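Local coordinates for protein YchN (Escherichia coli, PDB 1JX7) that is of unknown function but belongs to the DsrE/DsrF-like family and assembles into a homohexamer built as a dimer of trimers, at residues I6-P12 against L39-A45; Y13-F19 against Y59-M64; L65-T69 against I93-E97. All coordinates share one frame; numbering follows the deposited sequence.

Contact 1 (I6-P12 against L39-A45); sequences IVANGAP and LFLMSDA
I6 and F40 are joined in the pairing of strands 3-8 and 36-41, the two parallel strands of a beta-alpha-beta unit whose connection runs through helix 17-31. The tight part of the contact is this strand pair, buried on both faces. F40 N donates to I6 O over 2.8 Å in a nearly straight bond (176°), and two residues on M42 N reaches A8 O, also at 2.8 Å. Both donors come in close to the line of the C=O bond; the link between them, A8 N to F40 O, is weak and bent. On the face toward helix 17-31, I6 and L39 lie side by side and point the same way. CD2 of L39 rests on I6 CB at 3.4 Å, and both side chains pack on A25 of that helix. Two residues on, on the same face, L41 CD2 fills in against A8 CB at 3.5 Å. The opposite face carries V7 and F40; the F40 ring leads away from V7 to L104 and W107 of helix 101-107.

Beyond the strands the contact loosens, and N9, G10 and D44 are partly exposed there. A45 N makes only a weak bond to N9 O, at 3.2 Å, and A11 CB meets D44 CB at 3.7 Å. The carboxylate of D44 turns instead to a salt bridge with R85, while N9 packs on N20 of a neighbouring subunit. M42, a selenomethionine here, borders both regions: a bend at its last torsion (chi3 -63°) brings CE beside the N9 amide and within 3.6 Å of V7 CG1.

Contact 2 (Y13-F19 against Y59-M64); sequences YGSESLF and YNIQQM
F19 and Y59 lie ring on ring in an offset stack, their planes only 4° apart and their centroids 3.7 Å from each other. F19 CD1 sits over the middle of the Y59 ring, and Y59 CD2 in turn lies over the middle of the F19 ring. With CG between the backbone N and the carbonyl carbon (chi1 62°), the Y59 ring comes to lie between F19 and Y13. The Y13 ring is nearly parallel to that of Y59 but slid so far that the two barely overlap; Y13 CD1 meets Y59 CE1 at 3.6 Å. The three rings make an aromatic cluster where the N-terminal ends of helices 17-31 and 61-70 come together. M64, a selenomethionine, adds a Met-aromatic contact: its SE stands at the edge of the F19 ring, 4.6 Å from the centroid.

Y13 and I61 reach toward each other from opposite directions, and I61 sets CD1 squarely over the ring, a CH-pi contact 3.5 Å from the centroid and 5° off the normal. At the far end of the same ring, Y13 OH accepts a bond of 3.0 Å from I61 N, in the first turn of helix 61-70, and also bonds to Q53. A leucine in place of Y13 would probably leave I61 N without this acceptor and I61 CD1 without the flat ring it covers. A water lies 2.8 Å from Y59 OH and takes weak bonds from the backbone N of Y13 and of F19.

Contact 3 (L65-T69 against I93-E97); sequences LEILT and IDGVE
L65 O is gripped twice from one turn further along its helix: T69 N donates to it over 2.8 Å, and T69 OG1 adds a weak bond at 3.3 Å. The second bond depends on the T69 side chain, whose OG1 lies between the backbone N and the carbonyl carbon (chi1 71°). The CA-CB bond of T69 points toward the chain at G95, and CB comes to 3.6 Å from G95 CA; CG2 also lies against that backbone. G95 has no side chain at this close approach, where the CA atoms of T69 and G95 are 5.0 Å apart.

I93 crosses both L65 and E66 at about a right angle and divides its branches between them. Its CD1 meets L65 CD1 at 4.0 Å, and its CG2 lies 3.6 Å from E66 CG, against the aliphatic part of the glutamate. Beyond this apolar contact E66 OE2 and D94 OD2 are 4.8 Å apart, where the two carboxylates, if both charged, would probably disfavour each other. V96 CG2 lies 4.3 Å from L65 CD1. L65, T69 and V96 all also touch V75 in the strand 75-78, while L65 reaches L22 of helix 17-31 as well. Helix 61-70 thus packs on the loop leading into strand 96-99 and, through V75 and V96, on the parallel sheet, as helices cover the sheet in an alpha/beta fold.

Overall arrangement
All three contacts belong to one alpha/beta unit built on a parallel sheet. Contact 1 joins neighbouring strands of that sheet and the residues that follow them, contact 2 lies where the starts of helices 17-31 and 61-70 meet, and contact 3 where helix 61-70 approaches strand 96-99, outermost in this chain's sheet. Along the chain the segments of contacts 1 and 2 alternate, and both close before contact 3 opens. Contacts 1 and 2, with centres about 11 Å apart, touch through P12, which packs on L18 and I61. Contacts 2 and 3, about 13 Å apart, share helix 61-70 and touch at Q62 and I93. Contacts 1 and 2 also reach neighbouring subunits, tying this part of the fold to the hexamer.

Contact 1 (I6-P12 against L39-A45)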
loop_
_atom_site.group_PDB
_atom_site.type_symbol
_atom_site.label_atom_id
_atom_site.label_comp_id
_atom_site.label_asym_id
_atom_site.label_seq_id
_atom_site.Cartn_x
_atom_site.Cartn_y
_atom_site.Cartn_z
ATOM N N ILE A 6 -19.114 -5.903 -7.202
ATOM C CA ILE A 6 -17.664 -5.796 -7.145
ATOM C C ILE A 6 -17.318 -4.398 -6.665
ATOM O O ILE A 6 -17.798 -3.407 -7.202
ATOM C CB ILE A 6 -17.018 -6.020 -8.533
ATOM C CG1 ILE A 6 -16.924 -7.520 -8.827
ATOM C CG2 ILE A 6 -15.634 -5.356 -8.585
ATOM C CD1 ILE A 6 -16.116 -7.866 -10.077
ATOM N N VAL A 7 -16.492 -4.307 -5.637
ATOM C CA VAL A 7 -16.097 -3.001 -5.143
ATOM C C VAL A 7 -14.607 -2.828 -5.429
ATOM O O VAL A 7 -13.880 -3.809 -5.589
ATOM C CB VAL A 7 -16.369 -2.867 -3.635
ATOM C CG1 VAL A 7 -16.429 -1.400 -3.258
ATOM C CG2 VAL A 7 -17.685 -3.539 -3.280
ATOM N N ALA A 8 -14.166 -1.584 -5.526
ATOM C CA ALA A 8 -12.772 -1.294 -5.801
ATOM C C ALA A 8 -12.329 -0.008 -5.105
ATOM O O ALA A 8 -13.046 1.001 -5.115
ATOM C CB ALA A 8 -12.559 -1.187 -7.296
ATOM N N ASN A 9 -11.140 -0.059 -4.502
ATOM C CA ASN A 9 -10.566 1.074 -3.773
ATOM C C ASN A 9 -9.323 1.608 -4.478
ATOM O O ASN A 9 -8.955 2.770 -4.314
ATOM C CB ASN A 9 -10.177 0.635 -2.356
ATOM C CG ASN A 9 -11.377 0.310 -1.484
ATOM O OD1 ASN A 9 -12.345 -0.305 -1.936
ATOM N ND2 ASN A 9 -11.316 0.703 -0.216
ATOM N N GLY A 10 -8.685 0.757 -5.276
ATOM C CA GLY A 10 -7.458 1.137 -5.951
ATOM C C GLY A 10 -7.432 2.233 -7.014
ATOM O O GLY A 10 -8.329 2.336 -7.851
ATOM N N ALA A 11 -6.379 3.038 -6.976
ATOM C CA ALA A 11 -6.195 4.110 -7.954
ATOM C C ALA A 11 -5.800 3.466 -9.274
ATOM O O ALA A 11 -4.990 2.533 -9.297
ATOM C CB ALA A 11 -5.097 5.075 -7.495
ATOM N N PRO A 12 -6.368 3.947 -10.384
ATOM C CA PRO A 12 -6.043 3.383 -11.699
ATOM C C PRO A 12 -4.548 3.435 -11.978
ATOM O O PRO A 12 -3.872 4.370 -11.554
ATOM C CB PRO A 12 -6.815 4.288 -12.667
ATOM C CG PRO A 12 -7.948 4.787 -11.844
ATOM C CD PRO A 12 -7.343 5.045 -10.502
ATOM N N LEU A 39 -20.754 -2.827 -10.439
ATOM C CA LEU A 39 -19.424 -2.352 -10.062
ATOM C C LEU A 39 -19.479 -1.045 -9.302
ATOM O O LEU A 39 -20.006 -0.055 -9.796
ATOM C CB LEU A 39 -18.575 -2.135 -11.323
ATOM C CG LEU A 39 -17.251 -2.880 -11.539
ATOM C CD1 LEU A 39 -16.237 -2.450 -10.481
ATOM C CD2 LEU A 39 -17.498 -4.388 -11.501
ATOM N N PHE A 40 -18.922 -1.035 -8.105
ATOM C CA PHE A 40 -18.899 0.181 -7.320
ATOM C C PHE A 40 -17.443 0.572 -7.155
ATOM O O PHE A 40 -16.598 -0.298 -6.965
ATOM C CB PHE A 40 -19.548 -0.057 -5.953
ATOM C CG PHE A 40 -19.865 1.216 -5.218
ATOM C CD1 PHE A 40 -18.902 1.834 -4.423
ATOM C CD2 PHE A 40 -21.100 1.831 -5.385
ATOM C CE1 PHE A 40 -19.161 3.052 -3.807
ATOM C CE2 PHE A 40 -21.371 3.045 -4.770
ATOM C CZ PHE A 40 -20.402 3.662 -3.978
ATOM N N LEU A 41 -17.142 1.859 -7.240
ATOM C CA LEU A 41 -15.765 2.310 -7.066
ATOM C C LEU A 41 -15.701 3.360 -5.967
ATOM O O LEU A 41 -16.329 4.413 -6.073
ATOM C CB LEU A 41 -15.218 2.904 -8.365
ATOM C CG LEU A 41 -15.307 2.030 -9.622
ATOM C CD1 LEU A 41 -14.580 2.717 -10.776
ATOM C CD2 LEU A 41 -14.720 0.657 -9.336
HETATM N N MSE A 42 -14.935 3.061 -4.914
HETATM C CA MSE A 42 -14.775 3.973 -3.784
HETATM C C MSE A 42 -13.420 4.669 -3.825
HETATM O O MSE A 42 -12.589 4.394 -4.681
HETATM C CB MSE A 42 -14.908 3.217 -2.453
HETATM C CG MSE A 42 -16.279 2.608 -2.200
HETATM SE SE MSE A 42 -16.464 1.968 -0.543
HETATM C CE MSE A 42 -15.224 0.685 -0.539
ATOM N N SER A 43 -13.222 5.580 -2.872
ATOM C CA SER A 43 -11.996 6.302 -2.729
ATOM C C SER A 43 -11.239 6.571 -4.025
ATOM O O SER A 43 -11.830 7.078 -4.982
ATOM C CB SER A 43 -11.075 5.594 -1.753
ATOM O OG SER A 43 -10.673 4.339 -2.266
ATOM N N ASP A 44 -9.953 6.240 -4.095
ATOM C CA ASP A 44 -9.094 6.281 -5.272
ATOM C C ASP A 44 -9.518 5.721 -6.634
ATOM O O ASP A 44 -9.215 6.335 -7.673
ATOM C CB ASP A 44 -7.733 5.719 -4.956
ATOM C CG ASP A 44 -7.105 6.374 -3.756
ATOM O OD1 ASP A 44 -5.954 6.021 -3.439
ATOM O OD2 ASP A 44 -7.765 7.242 -3.133
ATOM N N ALA A 45 -10.212 4.589 -6.655
ATOM C CA ALA A 45 -10.644 3.973 -7.915
ATOM C C ALA A 45 -11.627 4.858 -8.670
ATOM O O ALA A 45 -12.033 4.547 -9.781
ATOM C CB ALA A 45 -11.296 2.584 -7.638
#

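Contact 2 (Y13-F19 against Y59-M64)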
loop_
_atom_site.group_PDB
_atom_site.type_symbol
_atom_site.label_atom_id
_atom_site.label_comp_id
_atom_site.label_asym_id
_atom_site.label_seq_id
_atom_site.Cartn_x
_atom_site.Cartn_y
_atom_site.Cartn_z
ATOM N N TYR A 13 -4.019 2.441 -12.669
ATOM C CA TYR A 13 -2.617 2.394 -13.091
ATOM C C TYR A 13 -1.507 2.408 -12.056
ATOM O O TYR A 13 -0.439 1.861 -12.302
ATOM C CB TYR A 13 -2.339 3.574 -13.993
ATOM C CG TYR A 13 -3.238 3.618 -15.171
ATOM C CD1 TYR A 13 -3.095 2.708 -16.213
ATOM C CD2 TYR A 13 -4.262 4.568 -15.265
ATOM C CE1 TYR A 13 -3.954 2.718 -17.319
ATOM C CE2 TYR A 13 -5.128 4.589 -16.363
ATOM C CZ TYR A 13 -4.972 3.659 -17.387
ATOM O OH TYR A 13 -5.819 3.691 -18.467
ATOM N N GLY A 14 -1.763 3.029 -10.933
ATOM C CA GLY A 14 -0.741 3.101 -9.919
ATOM C C GLY A 14 -0.719 1.761 -9.208
ATOM O O GLY A 14 0.342 1.262 -8.839
ATOM N N SER A 15 -1.893 1.227 -9.031
ATOM C CA SER A 15 -2.066 -0.064 -8.377
ATOM C C SER A 15 -2.273 -1.141 -9.424
ATOM O O SER A 15 -2.161 -0.898 -10.625
ATOM C CB SER A 15 -3.282 -0.032 -7.429
ATOM O OG SER A 15 -4.521 0.122 -8.129
ATOM N N GLU A 16 -2.580 -2.346 -8.957
ATOM C CA GLU A 16 -2.842 -3.464 -9.850
ATOM C C GLU A 16 -4.254 -3.960 -9.513
ATOM O O GLU A 16 -4.962 -4.505 -10.360
ATOM C CB GLU A 16 -1.821 -4.574 -9.594
ATOM C CG GLU A 16 -1.885 -5.700 -10.593
ATOM C CD GLU A 16 -0.649 -5.768 -11.455
ATOM O OE1 GLU A 16 0.106 -6.762 -11.338
ATOM O OE2 GLU A 16 -0.432 -4.824 -12.243
ATOM N N SER A 17 -4.640 -3.756 -8.263
ATOM C CA SER A 17 -5.929 -4.195 -7.765
ATOM C C SER A 17 -7.104 -3.743 -8.621
ATOM O O SER A 17 -7.988 -4.538 -8.922
ATOM C CB SER A 17 -6.102 -3.701 -6.326
ATOM O OG SER A 17 -5.699 -2.345 -6.210
ATOM N N LEU A 18 -7.123 -2.478 -9.015
ATOM C CA LEU A 18 -8.214 -1.963 -9.828
ATOM C C LEU A 18 -8.241 -2.695 -11.164
ATOM O O LEU A 18 -9.292 -3.154 -11.616
ATOM C CB LEU A 18 -8.019 -0.470 -10.064
ATOM C CG LEU A 18 -9.236 0.343 -10.486
ATOM C CD1 LEU A 18 -8.751 1.699 -10.981
ATOM C CD2 LEU A 18 -10.013 -0.366 -11.590
ATOM N N PHE A 19 -7.073 -2.799 -11.793
ATOM C CA PHE A 19 -6.938 -3.476 -13.070
ATOM C C PHE A 19 -7.461 -4.906 -12.956
ATOM O O PHE A 19 -8.190 -5.378 -13.834
ATOM C CB PHE A 19 -5.470 -3.498 -13.501
ATOM C CG PHE A 19 -5.195 -4.370 -14.702
ATOM C CD1 PHE A 19 -5.874 -4.161 -15.904
ATOM C CD2 PHE A 19 -4.275 -5.408 -14.623
ATOM C CE1 PHE A 19 -5.626 -4.972 -17.014
ATOM C CE2 PHE A 19 -4.018 -6.218 -15.721
ATOM C CZ PHE A 19 -4.700 -6.010 -16.916
ATOM N N TYR A 59 -2.090 -1.616 -20.175
ATOM C CA TYR A 59 -3.539 -1.641 -20.206
ATOM C C TYR A 59 -4.206 -0.273 -20.181
ATOM O O TYR A 59 -3.586 0.741 -19.826
ATOM C CB TYR A 59 -4.100 -2.549 -19.092
ATOM C CG TYR A 59 -3.782 -2.143 -17.669
ATOM C CD1 TYR A 59 -4.380 -1.027 -17.087
ATOM C CD2 TYR A 59 -2.894 -2.895 -16.897
ATOM C CE1 TYR A 59 -4.100 -0.674 -15.765
ATOM C CE2 TYR A 59 -2.608 -2.556 -15.585
ATOM C CZ TYR A 59 -3.211 -1.446 -15.025
ATOM O OH TYR A 59 -2.916 -1.118 -13.725
ATOM N N ASN A 60 -5.468 -0.247 -20.587
ATOM C CA ASN A 60 -6.236 0.979 -20.628
ATOM C C ASN A 60 -7.552 0.808 -19.873
ATOM O O ASN A 60 -8.526 0.262 -20.393
ATOM C CB ASN A 60 -6.513 1.375 -22.069
ATOM C CG ASN A 60 -7.119 2.745 -22.182
ATOM O OD1 ASN A 60 -6.413 3.745 -22.261
ATOM N ND2 ASN A 60 -8.444 2.802 -22.162
ATOM N N ILE A 61 -7.558 1.287 -18.637
ATOM C CA ILE A 61 -8.705 1.199 -17.767
ATOM C C ILE A 61 -9.966 1.783 -18.381
ATOM O O ILE A 61 -11.083 1.285 -18.145
ATOM C CB ILE A 61 -8.353 1.854 -16.451
ATOM C CG1 ILE A 61 -7.415 0.909 -15.694
ATOM C CG2 ILE A 61 -9.588 2.187 -15.653
ATOM C CD1 ILE A 61 -6.531 1.589 -14.696
ATOM N N GLN A 62 -9.804 2.817 -19.195
ATOM C CA GLN A 62 -10.968 3.425 -19.820
ATOM C C GLN A 62 -11.680 2.398 -20.679
ATOM O O GLN A 62 -12.892 2.234 -20.577
ATOM C CB GLN A 62 -10.535 4.596 -20.681
ATOM C CG GLN A 62 -11.485 5.748 -20.604
ATOM C CD GLN A 62 -11.593 6.496 -21.897
ATOM O OE1 GLN A 62 -12.273 6.058 -22.817
ATOM N NE2 GLN A 62 -10.910 7.631 -21.985
ATOM N N GLN A 63 -10.922 1.696 -21.522
ATOM C CA GLN A 63 -11.468 0.677 -22.417
ATOM C C GLN A 63 -12.152 -0.462 -21.674
ATOM O O GLN A 63 -13.200 -0.940 -22.110
ATOM C CB GLN A 63 -10.372 0.089 -23.309
ATOM C CG GLN A 63 -10.832 -1.142 -24.107
ATOM C CD GLN A 63 -9.680 -1.904 -24.760
ATOM O OE1 GLN A 63 -9.151 -1.498 -25.797
ATOM N NE2 GLN A 63 -9.284 -3.012 -24.147
HETATM N N MSE A 64 -11.558 -0.898 -20.569
HETATM C CA MSE A 64 -12.124 -1.982 -19.780
HETATM C C MSE A 64 -13.469 -1.594 -19.174
HETATM O O MSE A 64 -14.329 -2.442 -18.940
HETATM C CB MSE A 64 -11.131 -2.419 -18.688
HETATM C CG MSE A 64 -9.901 -3.131 -19.248
HETATM SE SE MSE A 64 -8.643 -3.464 -18.030
HETATM C CE MSE A 64 -8.218 -1.902 -17.714
HETATM O O HOH W 1 -4.965 -0.377 -11.903
#

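Contact 3 (L65-T69 against I93-E97)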
loop_
_atom_site.group_PDB
_atom_site.type_symbol
_atom_site.label_atom_id
_atom_site.label_comp_id
_atom_site.label_asym_id
_atom_site.label_seq_id
_atom_site.Cartn_x
_atom_site.Cartn_y
_atom_site.Cartn_z
ATOM N N LEU A 65 -13.660 -0.301 -18.933
ATOM C CA LEU A 65 -14.920 0.175 -18.380
ATOM C C LEU A 65 -15.971 0.306 -19.478
ATOM O O LEU A 65 -17.156 0.121 -19.236
ATOM C CB LEU A 65 -14.713 1.530 -17.681
ATOM C CG LEU A 65 -14.179 1.379 -16.252
ATOM C CD1 LEU A 65 -13.831 2.751 -15.680
ATOM C CD2 LEU A 65 -15.229 0.680 -15.384
ATOM N N GLU A 66 -15.529 0.621 -20.688
ATOM C CA GLU A 66 -16.446 0.757 -21.801
ATOM C C GLU A 66 -16.931 -0.633 -22.195
ATOM O O GLU A 66 -18.100 -0.817 -22.572
ATOM C CB GLU A 66 -15.754 1.466 -22.962
ATOM C CG GLU A 66 -15.155 2.791 -22.515
ATOM C CD GLU A 66 -14.712 3.672 -23.661
ATOM O OE1 GLU A 66 -14.009 3.167 -24.572
ATOM O OE2 GLU A 66 -15.053 4.869 -23.645
ATOM N N ILE A 67 -16.048 -1.617 -22.088
ATOM C CA ILE A 67 -16.393 -3.002 -22.384
ATOM C C ILE A 67 -17.506 -3.436 -21.428
ATOM O O ILE A 67 -18.441 -4.130 -21.817
ATOM C CB ILE A 67 -15.172 -3.944 -22.188
ATOM C CG1 ILE A 67 -14.080 -3.615 -23.194
ATOM C CG2 ILE A 67 -15.602 -5.393 -22.343
ATOM C CD1 ILE A 67 -12.830 -4.433 -23.030
ATOM N N LEU A 68 -17.403 -3.021 -20.162
ATOM C CA LEU A 68 -18.398 -3.363 -19.166
ATOM C C LEU A 68 -19.666 -2.521 -19.271
ATOM O O LEU A 68 -20.769 -3.038 -19.100
ATOM C CB LEU A 68 -17.814 -3.232 -17.761
ATOM C CG LEU A 68 -16.945 -4.361 -17.190
ATOM C CD1 LEU A 68 -16.278 -3.894 -15.903
ATOM C CD2 LEU A 68 -17.793 -5.599 -16.933
ATOM N N THR A 69 -19.542 -1.226 -19.559
ATOM C CA THR A 69 -20.742 -0.412 -19.650
ATOM C C THR A 69 -21.525 -0.669 -20.936
ATOM O O THR A 69 -22.742 -0.473 -20.967
ATOM C CB THR A 69 -20.450 1.118 -19.514
ATOM O OG1 THR A 69 -19.779 1.608 -20.683
ATOM C CG2 THR A 69 -19.608 1.391 -18.277
ATOM N N ILE A 93 -16.697 8.618 -18.371
ATOM C CA ILE A 93 -16.827 7.645 -19.458
ATOM C C ILE A 93 -18.319 7.333 -19.486
ATOM O O ILE A 93 -18.987 7.403 -18.456
ATOM C CB ILE A 93 -16.025 6.369 -19.133
ATOM C CG1 ILE A 93 -14.563 6.739 -18.860
ATOM C CG2 ILE A 93 -16.131 5.382 -20.275
ATOM C CD1 ILE A 93 -13.687 5.563 -18.463
ATOM N N ASP A 94 -18.835 6.998 -20.659
ATOM C CA ASP A 94 -20.259 6.717 -20.810
ATOM C C ASP A 94 -21.024 6.151 -19.618
ATOM O O ASP A 94 -21.368 6.882 -18.691
ATOM C CB ASP A 94 -20.490 5.825 -22.030
ATOM C CG ASP A 94 -20.291 6.575 -23.334
ATOM O OD1 ASP A 94 -20.782 7.720 -23.438
ATOM O OD2 ASP A 94 -19.654 6.019 -24.259
ATOM N N GLY A 95 -21.304 4.854 -19.643
ATOM C CA GLY A 95 -22.066 4.248 -18.565
ATOM C C GLY A 95 -21.667 4.567 -17.137
ATOM O O GLY A 95 -22.424 4.299 -16.212
ATOM N N VAL A 96 -20.474 5.127 -16.936
ATOM C CA VAL A 96 -20.011 5.447 -15.602
ATOM C C VAL A 96 -20.880 6.512 -14.945
ATOM O O VAL A 96 -21.227 7.501 -15.579
ATOM C CB VAL A 96 -18.550 5.929 -15.655
ATOM C CG1 VAL A 96 -18.138 6.531 -14.307
ATOM C CG2 VAL A 96 -17.649 4.757 -16.016
ATOM N N GLU A 97 -21.242 6.311 -13.682
ATOM C CA GLU A 97 -22.072 7.277 -12.965
ATOM C C GLU A 97 -21.712 7.469 -11.495
ATOM O O GLU A 97 -20.995 6.669 -10.900
ATOM C CB GLU A 97 -23.542 6.905 -13.090
ATOM C CG GLU A 97 -24.093 7.182 -14.464
ATOM C CD GLU A 97 -25.510 6.697 -14.625
ATOM O OE1 GLU A 97 -26.352 7.091 -13.791
ATOM O OE2 GLU A 97 -25.782 5.929 -15.578
#